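Local coordinates for uncharacterized protein (Streptococcus pneumoniae, PDB 3LFT) that binds L-tryptophan in the cleft between its two lobes and is probably the substrate-binding protein of an ABC transporter, at residues Leu18-Lys21 and Gly22-Asp25; Asn196-Ala199 and Ser200-Thr204; Val241-Gly244 and Lys245-Gln249. All coordinates share one frame; numbering follows the deposited sequence. Where two conformers were deposited one is given.

Interaction 1: residues Leu18-Lys21 and Gly22-Asp25; sequences LIYK and GIQD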
ATOM      1  N   LEU A  18      -7.219   3.670  -7.437  1.00  5.48           N
ATOM      2  CA  LEU A  18      -6.562   4.894  -7.896  1.00  5.46           C
ATOM      3  C   LEU A  18      -5.209   4.600  -8.563  1.00  5.45           C
ATOM      4  O   LEU A  18      -4.873   5.225  -9.584  1.00  5.52           O
ATOM      5  CB  LEU A  18      -6.435   5.900  -6.748  1.00  5.89           C
ATOM      6  CG  LEU A  18      -5.912   7.292  -7.081  1.00  6.57           C
ATOM      7  CD1 LEU A  18      -6.622   7.976  -8.259  1.00  7.13           C
ATOM      8  CD2 LEU A  18      -6.019   8.149  -5.825  1.00  7.74           C
ATOM      9  N   ILE A  19      -4.456   3.644  -8.023  1.00  5.29           N
ATOM     10  CA  ILE A  19      -3.251   3.178  -8.696  1.00  5.38           C
ATOM     11  C   ILE A  19      -3.580   2.663 -10.102  1.00  5.82           C
ATOM     12  O   ILE A  19      -2.891   3.019 -11.071  1.00  6.17           O
ATOM     13  CB  ILE A  19      -2.524   2.118  -7.852  1.00  5.02           C
ATOM     14  CG1 ILE A  19      -1.989   2.784  -6.579  1.00  6.39           C
ATOM     15  CG2 ILE A  19      -1.400   1.448  -8.656  1.00  6.94           C
ATOM     16  CD1 ILE A  19      -1.530   1.766  -5.560  1.00  6.79           C
ATOM     17  N   TYR A  20      -4.633   1.856 -10.233  1.00  5.52           N
ATOM     18  CA  TYR A  20      -4.987   1.349 -11.545  1.00  5.80           C
ATOM     19  C   TYR A  20      -5.378   2.485 -12.504  1.00  5.53           C
ATOM     20  O   TYR A  20      -5.004   2.460 -13.685  1.00  5.13           O
ATOM     21  CB  TYR A  20      -6.063   0.249 -11.467  1.00  6.38           C
ATOM     22  CG  TYR A  20      -6.409  -0.359 -12.816  1.00  6.51           C
ATOM     23  CD1 TYR A  20      -7.737  -0.452 -13.239  1.00  8.94           C
ATOM     24  CD2 TYR A  20      -5.406  -0.808 -13.670  1.00  7.82           C
ATOM     25  CE1 TYR A  20      -8.047  -1.016 -14.482  1.00 10.05           C
ATOM     26  CE2 TYR A  20      -5.713  -1.350 -14.914  1.00  9.33           C
ATOM     27  CZ  TYR A  20      -7.017  -1.444 -15.298  1.00 10.34           C
ATOM     28  OH  TYR A  20      -7.306  -1.992 -16.533  1.00 11.47           O
ATOM     29  N   LYS A  21      -6.118   3.482 -12.016  1.00  5.63           N
ATOM     30  CA  LYS A  21      -6.442   4.658 -12.821  0.50  5.61           C
ATOM     31  C   LYS A  21      -5.146   5.310 -13.302  1.00  4.95           C
ATOM     32  O   LYS A  21      -5.009   5.668 -14.483  1.00  4.97           O
ATOM     33  CB  LYS A  21      -7.297   5.644 -12.012  0.50  6.54           C
ATOM     34  CG  LYS A  21      -7.256   7.100 -12.487  0.50  9.50           C
ATOM     35  CD  LYS A  21      -8.154   7.357 -13.686  0.50 12.42           C
ATOM     36  CE  LYS A  21      -8.056   8.813 -14.109  0.50 12.15           C
ATOM     37  NZ  LYS A  21      -7.556   9.678 -12.997  0.50 11.63           N
ATOM     38  N   GLY A  22      -4.184   5.467 -12.384  1.00  4.76           N
ATOM     39  CA  GLY A  22      -2.862   6.014 -12.728  1.00  5.07           C
ATOM     40  C   GLY A  22      -2.136   5.202 -13.787  1.00  4.33           C
ATOM     41  O   GLY A  22      -1.550   5.765 -14.709  1.00  4.65           O
ATOM     42  N   ILE A  23      -2.197   3.872 -13.683  1.00  4.55           N
ATOM     43  CA  ILE A  23      -1.602   3.008 -14.706  1.00  4.66           C
ATOM     44  C   ILE A  23      -2.181   3.331 -16.079  1.00  4.95           C
ATOM     45  O   ILE A  23      -1.437   3.517 -17.053  1.00  4.93           O
ATOM     46  CB  ILE A  23      -1.788   1.507 -14.354  1.00  4.71           C
ATOM     47  CG1 ILE A  23      -0.908   1.119 -13.158  1.00  5.77           C
ATOM     48  CG2 ILE A  23      -1.513   0.605 -15.597  1.00  5.75           C
ATOM     49  CD1 ILE A  23      -1.252  -0.239 -12.553  1.00  7.01           C
ATOM     50  N   GLN A  24      -3.510   3.372 -16.151  1.00  4.85           N
ATOM     51  CA  GLN A  24      -4.183   3.675 -17.405  1.00  5.72           C
ATOM     52  C   GLN A  24      -3.803   5.056 -17.918  1.00  5.52           C
ATOM     53  O   GLN A  24      -3.592   5.212 -19.119  1.00  6.05           O
ATOM     54  CB  GLN A  24      -5.691   3.590 -17.218  1.00  4.86           C
ATOM     55  CG  GLN A  24      -6.195   2.182 -16.942  1.00  6.29           C
ATOM     56  CD  GLN A  24      -7.664   2.158 -16.583  1.00  7.22           C
ATOM     57  OE1 GLN A  24      -8.502   1.648 -17.337  1.00  9.50           O
ATOM     58  NE2 GLN A  24      -7.995   2.699 -15.416  1.00 10.38           N
ATOM     59  N   ASP A  25      -3.694   6.039 -17.025  1.00  5.51           N
ATOM     60  CA  ASP A  25      -3.330   7.390 -17.455  1.00  5.12           C
ATOM     61  C   ASP A  25      -1.911   7.389 -17.995  1.00  5.00           C
ATOM     62  O   ASP A  25      -1.647   8.052 -18.992  1.00  6.40           O
ATOM     63  CB  ASP A  25      -3.441   8.369 -16.289  1.00  4.99           C
ATOM     64  CG  ASP A  25      -4.878   8.606 -15.852  1.00  4.82           C
ATOM     65  OD1 ASP A  25      -5.834   8.273 -16.603  1.00  5.97           O
ATOM     66  OD2 ASP A  25      -5.038   9.169 -14.748  1.00  5.90           O
TER
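Tyr20 and Gln24 touch one turn apart on the same helix. The side-chain amide of Gln24 lies over one face of the Tyr20 ring, and the two planes are only 11° apart, so the pair is stacked. Gln24 CD sits 3.8 Å from Tyr20 CE1, and Gln24 NE2 is above the plane, offset toward the rim. Gln24 CG adds a CH-pi contact from over the same ring. Tyr20 reaches this place because its CG is anti to the backbone N (chi1 -177°). Gln24 NE2 also makes a weak hydrogen bond to Tyr20 O, 3.5 Å away, which helps to hold the amide over the ring. Tyr20 O is thus shared, since it also accepts the backbone N-H of Gln24 at 3.0 Å. Ile23 CD1 comes to the edge of the Tyr20 ring, 4.3 Å from CD2, and to 4.2 Å from Ile19 CG2.

These residues belong to helix 14-29, the crossover of the beta-alpha-beta unit formed with strands 3-9 and 37-43. Lys21 NZ also approaches Asp25 OD2 as a salt bridge, but a doubtful one, since Lys21 has two conformers and the place of Asp25 OD2 is less sure. Gly22 N and Ile23 N bond to Leu18 O and Ile19 O in the regular helical pattern.

Farther out, Phe41 stacks on the Tyr20 ring. Ile19, Tyr20 and Ile23 pack on Ile69 of strand 65-69. Ile19 also touches the bound tryptophan.

Interaction 2: residues Asn196-Ala199 and Ser200-Thr204; sequences NTIA and SGFPT. With TRP (tryptophan), chain C.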
ATOM      1  N   ASN A 196      -3.046  -4.287   2.835  1.00  4.50           N
ATOM      2  CA  ASN A 196      -4.233  -4.481   1.996  1.00  4.76           C
ATOM      3  C   ASN A 196      -5.423  -5.051   2.757  1.00  4.83           C
ATOM      4  O   ASN A 196      -6.571  -4.713   2.457  1.00  5.19           O
ATOM      5  CB  ASN A 196      -3.911  -5.411   0.833  1.00  4.65           C
ATOM      6  CG  ASN A 196      -2.877  -4.824  -0.082  1.00  4.62           C
ATOM      7  OD1 ASN A 196      -3.178  -3.924  -0.864  1.00  4.84           O
ATOM      8  ND2 ASN A 196      -1.646  -5.322  -0.003  1.00  5.60           N
ATOM      9  N   THR A 197      -5.158  -5.943   3.706  1.00  5.17           N
ATOM     10  CA  THR A 197      -6.221  -6.573   4.507  1.00  5.39           C
ATOM     11  C   THR A 197      -6.969  -5.505   5.308  1.00  4.76           C
ATOM     12  O   THR A 197      -8.197  -5.398   5.228  1.00  4.82           O
ATOM     13  CB  THR A 197      -5.640  -7.684   5.437  1.00  5.84           C
ATOM     14  OG1 THR A 197      -4.925  -8.639   4.629  1.00  9.05           O
ATOM     15  CG2 THR A 197      -6.735  -8.392   6.243  1.00  5.91           C
ATOM     16  N   ILE A 198      -6.221  -4.694   6.056  1.00  4.83           N
ATOM     17  CA  ILE A 198      -6.872  -3.684   6.885  1.00  4.79           C
ATOM     18  C   ILE A 198      -7.470  -2.615   5.972  1.00  4.60           C
ATOM     19  O   ILE A 198      -8.557  -2.109   6.253  1.00  5.31           O
ATOM     20  CB  ILE A 198      -5.913  -3.076   7.931  1.00  4.62           C
ATOM     21  CG1 ILE A 198      -5.233  -4.183   8.749  1.00  5.07           C
ATOM     22  CG2 ILE A 198      -6.638  -2.084   8.846  1.00  5.49           C
ATOM     23  CD1 ILE A 198      -6.168  -5.147   9.511  1.00  8.19           C
ATOM     24  N   ALA A 199      -6.799  -2.276   4.872  1.00  4.22           N
ATOM     25  CA  ALA A 199      -7.392  -1.252   3.991  1.00  4.91           C
ATOM     26  C   ALA A 199      -8.736  -1.701   3.425  1.00  5.45           C
ATOM     27  O   ALA A 199      -9.668  -0.900   3.269  1.00  5.72           O
ATOM     28  CB  ALA A 199      -6.444  -0.855   2.865  1.00  4.73           C
ATOM     29  N   SER A 200      -8.838  -2.990   3.107  1.00  4.50           N
ATOM     30  CA  SER A 200     -10.072  -3.536   2.562  1.00  5.67           C
ATOM     31  C   SER A 200     -11.186  -3.610   3.608  1.00  6.21           C
ATOM     32  O   SER A 200     -12.362  -3.637   3.240  1.00  8.13           O
ATOM     33  CB  SER A 200      -9.807  -4.908   1.930  1.00  6.22           C
ATOM     34  OG  SER A 200      -9.667  -5.900   2.926  1.00  9.09           O
ATOM     35  N   GLY A 201     -10.818  -3.646   4.891  1.00  5.94           N
ATOM     36  CA  GLY A 201     -11.807  -3.693   5.967  1.00  6.00           C
ATOM     37  C   GLY A 201     -11.780  -2.465   6.847  1.00  5.69           C
ATOM     38  O   GLY A 201     -12.220  -2.532   7.997  1.00  6.00           O
ATOM     39  N   PHE A 202     -11.289  -1.339   6.328  1.00  5.73           N
ATOM     40  CA  PHE A 202     -11.052  -0.194   7.214  1.00  4.84           C
ATOM     41  C   PHE A 202     -12.308   0.402   7.878  1.00  5.06           C
ATOM     42  O   PHE A 202     -12.244   0.808   9.036  1.00  4.44           O
ATOM     43  CB  PHE A 202     -10.179   0.882   6.571  1.00  5.21           C
ATOM     44  CG  PHE A 202      -9.727   1.907   7.563  1.00  4.59           C
ATOM     45  CD1 PHE A 202      -8.792   1.583   8.547  1.00  4.53           C
ATOM     46  CD2 PHE A 202     -10.294   3.185   7.573  1.00  4.58           C
ATOM     47  CE1 PHE A 202      -8.421   2.506   9.510  1.00  5.64           C
ATOM     48  CE2 PHE A 202      -9.898   4.113   8.542  1.00  4.57           C
ATOM     49  CZ  PHE A 202      -8.969   3.762   9.492  1.00  6.08           C
ATOM     50  N   PRO A 203     -13.452   0.449   7.170  1.00  4.98           N
ATOM     51  CA  PRO A 203     -14.646   0.939   7.879  1.00  5.82           C
ATOM     52  C   PRO A 203     -14.990   0.121   9.129  1.00  5.48           C
ATOM     53  O   PRO A 203     -15.580   0.670  10.068  1.00  6.26           O
ATOM     54  CB  PRO A 203     -15.734   0.871   6.808  1.00  5.93           C
ATOM     55  CG  PRO A 203     -14.954   1.142   5.528  1.00  5.94           C
ATOM     56  CD  PRO A 203     -13.676   0.361   5.712  1.00  5.53           C
ATOM     57  N   THR A 204     -14.575  -1.144   9.181  1.00  5.89           N
ATOM     58  CA  THR A 204     -14.798  -1.985  10.371  1.00  6.23           C
ATOM     59  C   THR A 204     -13.927  -1.513  11.534  1.00  5.77           C
ATOM     60  O   THR A 204     -14.360  -1.531  12.689  1.00  5.58           O
ATOM     61  CB  THR A 204     -14.504  -3.455  10.067  1.00  6.99           C
ATOM     62  OG1 THR A 204     -15.381  -3.882   9.026  1.00  8.68           O
ATOM     63  CG2 THR A 204     -14.699  -4.344  11.294  1.00  6.96           C
TER
HETATM   64  N   TRP C   1       2.037  -1.227  -1.118  1.00  8.29           N
HETATM   65  CA  TRP C   1       1.013  -2.269  -0.816  1.00  8.97           C
HETATM   66  C   TRP C   1       1.606  -3.631  -0.975  1.00  8.94           C
HETATM   67  O   TRP C   1       0.876  -4.611  -1.144  1.00  8.77           O
HETATM   68  CB  TRP C   1      -0.213  -2.072  -1.723  1.00  8.71           C
HETATM   69  CG  TRP C   1      -0.856  -0.726  -1.500  1.00  7.83           C
HETATM   70  CD1 TRP C   1      -0.718   0.425  -2.274  1.00  8.47           C
HETATM   71  CD2 TRP C   1      -1.738  -0.365  -0.384  1.00  8.23           C
HETATM   72  NE1 TRP C   1      -1.453   1.446  -1.718  1.00  8.55           N
HETATM   73  CE2 TRP C   1      -2.059   1.049  -0.599  1.00  8.59           C
HETATM   74  CE3 TRP C   1      -2.203  -1.068   0.703  1.00  8.21           C
HETATM   75  CZ2 TRP C   1      -2.880   1.677   0.320  1.00  8.72           C
HETATM   76  CZ3 TRP C   1      -3.021  -0.403   1.611  1.00  9.20           C
HETATM   77  CH2 TRP C   1      -3.351   0.951   1.403  1.00  8.94           C
HETATM   78  OXT TRP C   1       2.838  -3.762  -0.937  1.00  8.45           O
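Hydrogen bonds join Asn196-Ala199 to Ser200-Thr204 where one short helix ends and the next begins. Ser200 N bonds to Asn196 O at 2.9 Å. Ser200 OG turns back to Thr197 O at 2.8 Å, with its hydroxyl between the backbone N and the carbonyl carbon (chi1 76°). Thr197 O also receives a weak bond from Gly201 N, 3.2 Å away. Gly201 N is shared, with a second weak bond to Ile198 O. Gly201 is the first residue to leave helical geometry, and the bonds around it are bent or long. The bond from Phe202 N to Ala199 O is weak too, at 3.5 Å.

The ligand is held by another hydrogen bond. Asn196 ND2 donates to the carboxylate O of the bound tryptophan at 2.9 Å, with an N-H...O angle of 156°. Thr71, Thr92, Asp115, Gln236 and Ala90 also bond to this ligand.

Apolar contacts are fewer. Ala199 CB lies 3.7 Å from CZ3 of the ligand indole, so this turn of helix meets both ends of the tryptophan. Ile198 CG2 approaches the Phe202 ring at its edge, 4.3 Å from CD1.

Glu144 receives Thr197 OG1 and Asn196 N, fixing the start of helix 196-200 just after strand 189-192. Ile198 packs on Ile176 of helix 176-183, and Phe202 packs on Ile216 and Pro218 of strand 216-218.

Interaction 3: residues Val241-Gly244 and Lys245-Gln249; sequences VATG and KMIVQ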
ATOM      1  N   VAL A 241       0.810   6.171 -12.294  1.00  4.15           N
ATOM      2  CA  VAL A 241       1.404   6.737 -13.517  1.00  4.39           C
ATOM      3  C   VAL A 241       2.823   6.227 -13.723  1.00  4.39           C
ATOM      4  O   VAL A 241       3.202   5.837 -14.835  1.00  4.68           O
ATOM      5  CB  VAL A 241       1.383   8.284 -13.490  1.00  4.27           C
ATOM      6  CG1 VAL A 241       2.118   8.881 -14.695  1.00  5.28           C
ATOM      7  CG2 VAL A 241      -0.053   8.776 -13.472  1.00  4.62           C
ATOM      8  N   ALA A 242       3.603   6.177 -12.650  1.00  4.74           N
ATOM      9  CA  ALA A 242       4.981   5.708 -12.762  1.00  4.19           C
ATOM     10  C   ALA A 242       5.023   4.241 -13.183  1.00  4.54           C
ATOM     11  O   ALA A 242       5.882   3.832 -13.962  1.00  4.64           O
ATOM     12  CB  ALA A 242       5.717   5.905 -11.432  1.00  5.03           C
ATOM     13  N   THR A 243       4.060   3.452 -12.695  1.00  4.22           N
ATOM     14  CA  THR A 243       3.958   2.065 -13.109  1.00  4.23           C
ATOM     15  C   THR A 243       3.616   2.002 -14.599  1.00  4.06           C
ATOM     16  O   THR A 243       4.206   1.210 -15.343  1.00  4.50           O
ATOM     17  CB  THR A 243       2.886   1.324 -12.309  1.00  4.10           C
ATOM     18  OG1 THR A 243       3.192   1.361 -10.909  1.00  4.93           O
ATOM     19  CG2 THR A 243       2.782  -0.128 -12.747  1.00  4.95           C
ATOM     20  N   GLY A 244       2.662   2.827 -15.038  1.00  4.80           N
ATOM     21  CA  GLY A 244       2.325   2.881 -16.474  1.00  5.25           C
ATOM     22  C   GLY A 244       3.539   3.148 -17.340  1.00  4.74           C
ATOM     23  O   GLY A 244       3.739   2.510 -18.389  1.00  5.79           O
ATOM     24  N   LYS A 245       4.341   4.119 -16.937  1.00  3.97           N
ATOM     25  CA  LYS A 245       5.533   4.425 -17.698  1.00  4.61           C
ATOM     26  C   LYS A 245       6.542   3.302 -17.732  1.00  3.87           C
ATOM     27  O   LYS A 245       7.170   3.085 -18.771  1.00  5.08           O
ATOM     28  CB  LYS A 245       6.145   5.726 -17.216  1.00  4.89           C
ATOM     29  CG  LYS A 245       5.239   6.881 -17.620  1.00  8.55           C
ATOM     30  CD  LYS A 245       5.721   8.233 -17.167  1.00 13.83           C
ATOM     31  CE  LYS A 245       4.733   9.302 -17.619  1.00 16.03           C
ATOM     32  NZ  LYS A 245       4.669   9.444 -19.100  1.00 19.88           N
HETATM   33  N   MSE A 246       6.697   2.553 -16.641  1.00  4.53           N
HETATM   34  CA  MSE A 246       7.599   1.385 -16.640  1.00  4.76           C
HETATM   35  C   MSE A 246       7.042   0.257 -17.500  1.00  5.06           C
HETATM   36  O   MSE A 246       7.825  -0.423 -18.164  1.00  5.92           O
HETATM   37  CB  MSE A 246       7.887   0.895 -15.218  1.00  5.16           C
HETATM   38  CG  MSE A 246       8.644   1.945 -14.414  1.00  5.34           C
HETATM   39 SE   MSE A 246       9.251   1.275 -12.712  1.00  9.23          SE
HETATM   40  CE  MSE A 246      10.737   0.204 -13.352  1.00  5.08           C
ATOM     41  N   ILE A 247       5.722   0.077 -17.532  1.00  4.95           N
ATOM     42  CA  ILE A 247       5.142  -0.917 -18.426  1.00  5.15           C
ATOM     43  C   ILE A 247       5.549  -0.582 -19.861  1.00  5.62           C
ATOM     44  O   ILE A 247       5.943  -1.476 -20.615  1.00  5.59           O
ATOM     45  CB  ILE A 247       3.615  -0.907 -18.296  1.00  4.69           C
ATOM     46  CG1 ILE A 247       3.197  -1.490 -16.942  1.00  5.58           C
ATOM     47  CG2 ILE A 247       2.976  -1.707 -19.420  1.00  5.19           C
ATOM     48  CD1 ILE A 247       1.734  -1.195 -16.592  1.00  5.89           C
ATOM     49  N   VAL A 248       5.448   0.689 -20.245  1.00  5.14           N
ATOM     50  CA  VAL A 248       5.807   1.085 -21.597  1.00  5.58           C
ATOM     51  C   VAL A 248       7.287   0.835 -21.853  1.00  5.99           C
ATOM     52  O   VAL A 248       7.659   0.344 -22.932  1.00  5.35           O
ATOM     53  CB  VAL A 248       5.421   2.552 -21.849  1.00  5.58           C
ATOM     54  CG1 VAL A 248       6.002   3.067 -23.165  1.00  6.89           C
ATOM     55  CG2 VAL A 248       3.893   2.679 -21.845  1.00  6.33           C
ATOM     56  N   GLN A 249       8.145   1.169 -20.884  1.00  5.65           N
ATOM     57  CA  GLN A 249       9.572   0.916 -21.056  1.00  5.63           C
ATOM     58  C   GLN A 249       9.833  -0.561 -21.379  1.00  5.11           C
ATOM     59  O   GLN A 249      10.685  -0.880 -22.231  1.00  5.10           O
ATOM     60  CB  GLN A 249      10.326   1.263 -19.781  1.00  6.65           C
ATOM     61  CG  GLN A 249      10.721   2.672 -19.547  1.00 10.24           C
ATOM     62  CD  GLN A 249      11.623   2.718 -18.328  1.00 14.06           C
ATOM     63  OE1 GLN A 249      12.847   2.502 -18.411  1.00 15.45           O
ATOM     64  NE2 GLN A 249      11.017   2.925 -17.181  1.00 12.58           N
TER
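Helix 236-251 packs against the six-stranded parallel sheet of one lobe, and Val241-Gly244 and Lys245-Gln249 are successive turns of it. Val241 and Lys245 run side by side along its surface, pointing the same way. Val241 CG1 meets Lys245 CE at 3.9 Å. The lysine chain starts with CG anti to the carbonyl carbon (chi1 -70°), stays extended through CD and CE, and bends only at its last torsion. Its ammonium group then reaches Glu29 and Glu30, forming a salt bridge with each. The apolar part of the chain therefore lies along the valine while the charge is held farther out.

On the buried side, Thr243 CG2 and Ile247 CD1 are 4.1 Å apart, and the two side chains cross at a slant. Ile247 CG1 also lies over Thr243 O at 3.3 Å. Thr243 OG1 turns back to Leu239 O, one turn earlier, so its buried hydroxyl is satisfied within the helix and its methyl is left for packing.

In the fold, this side of the helix faces both the sheet and the neighbouring helix 14-29. Thr243 touches Val113, Ile87 and Ala89 of the sheet, as well as Ile23 of the neighbouring helix. Ile247 packs on Ile23, Leu27 and Ile87.

Met246, modelled as selenomethionine, has its CG 3.4 Å from Ala242 O, and its side chain meets Thr111 and Val113. Regular backbone bonds connect the two turns. Lys245 N donates to Val241 O at 2.9 Å, and Ile247 N to Thr243 O at the same length. Val248 CG2 lies 3.5 Å from Gly244 O.

From the N terminus, interaction 1 comes first, on helix 14-29. Interaction 2 follows far along the chain, and interaction 3 comes last. All three are local, so none closes a long loop. They lie in series without nesting or crossing. Interactions 1 and 3 nevertheless meet in space, where helices 14-29 and 236-251 pack together in the lobe of the six-stranded sheet. Ile23 CG2 is 3.8 Å from Ile247 CD1 there. Interaction 2 belongs to the lobe with the four-stranded sheet. Its nearest atoms are about 8 Å from those of interaction 1, and the bound tryptophan lies between the lobes, touching Ile19 of one and Asn196 and Ala199 of the other.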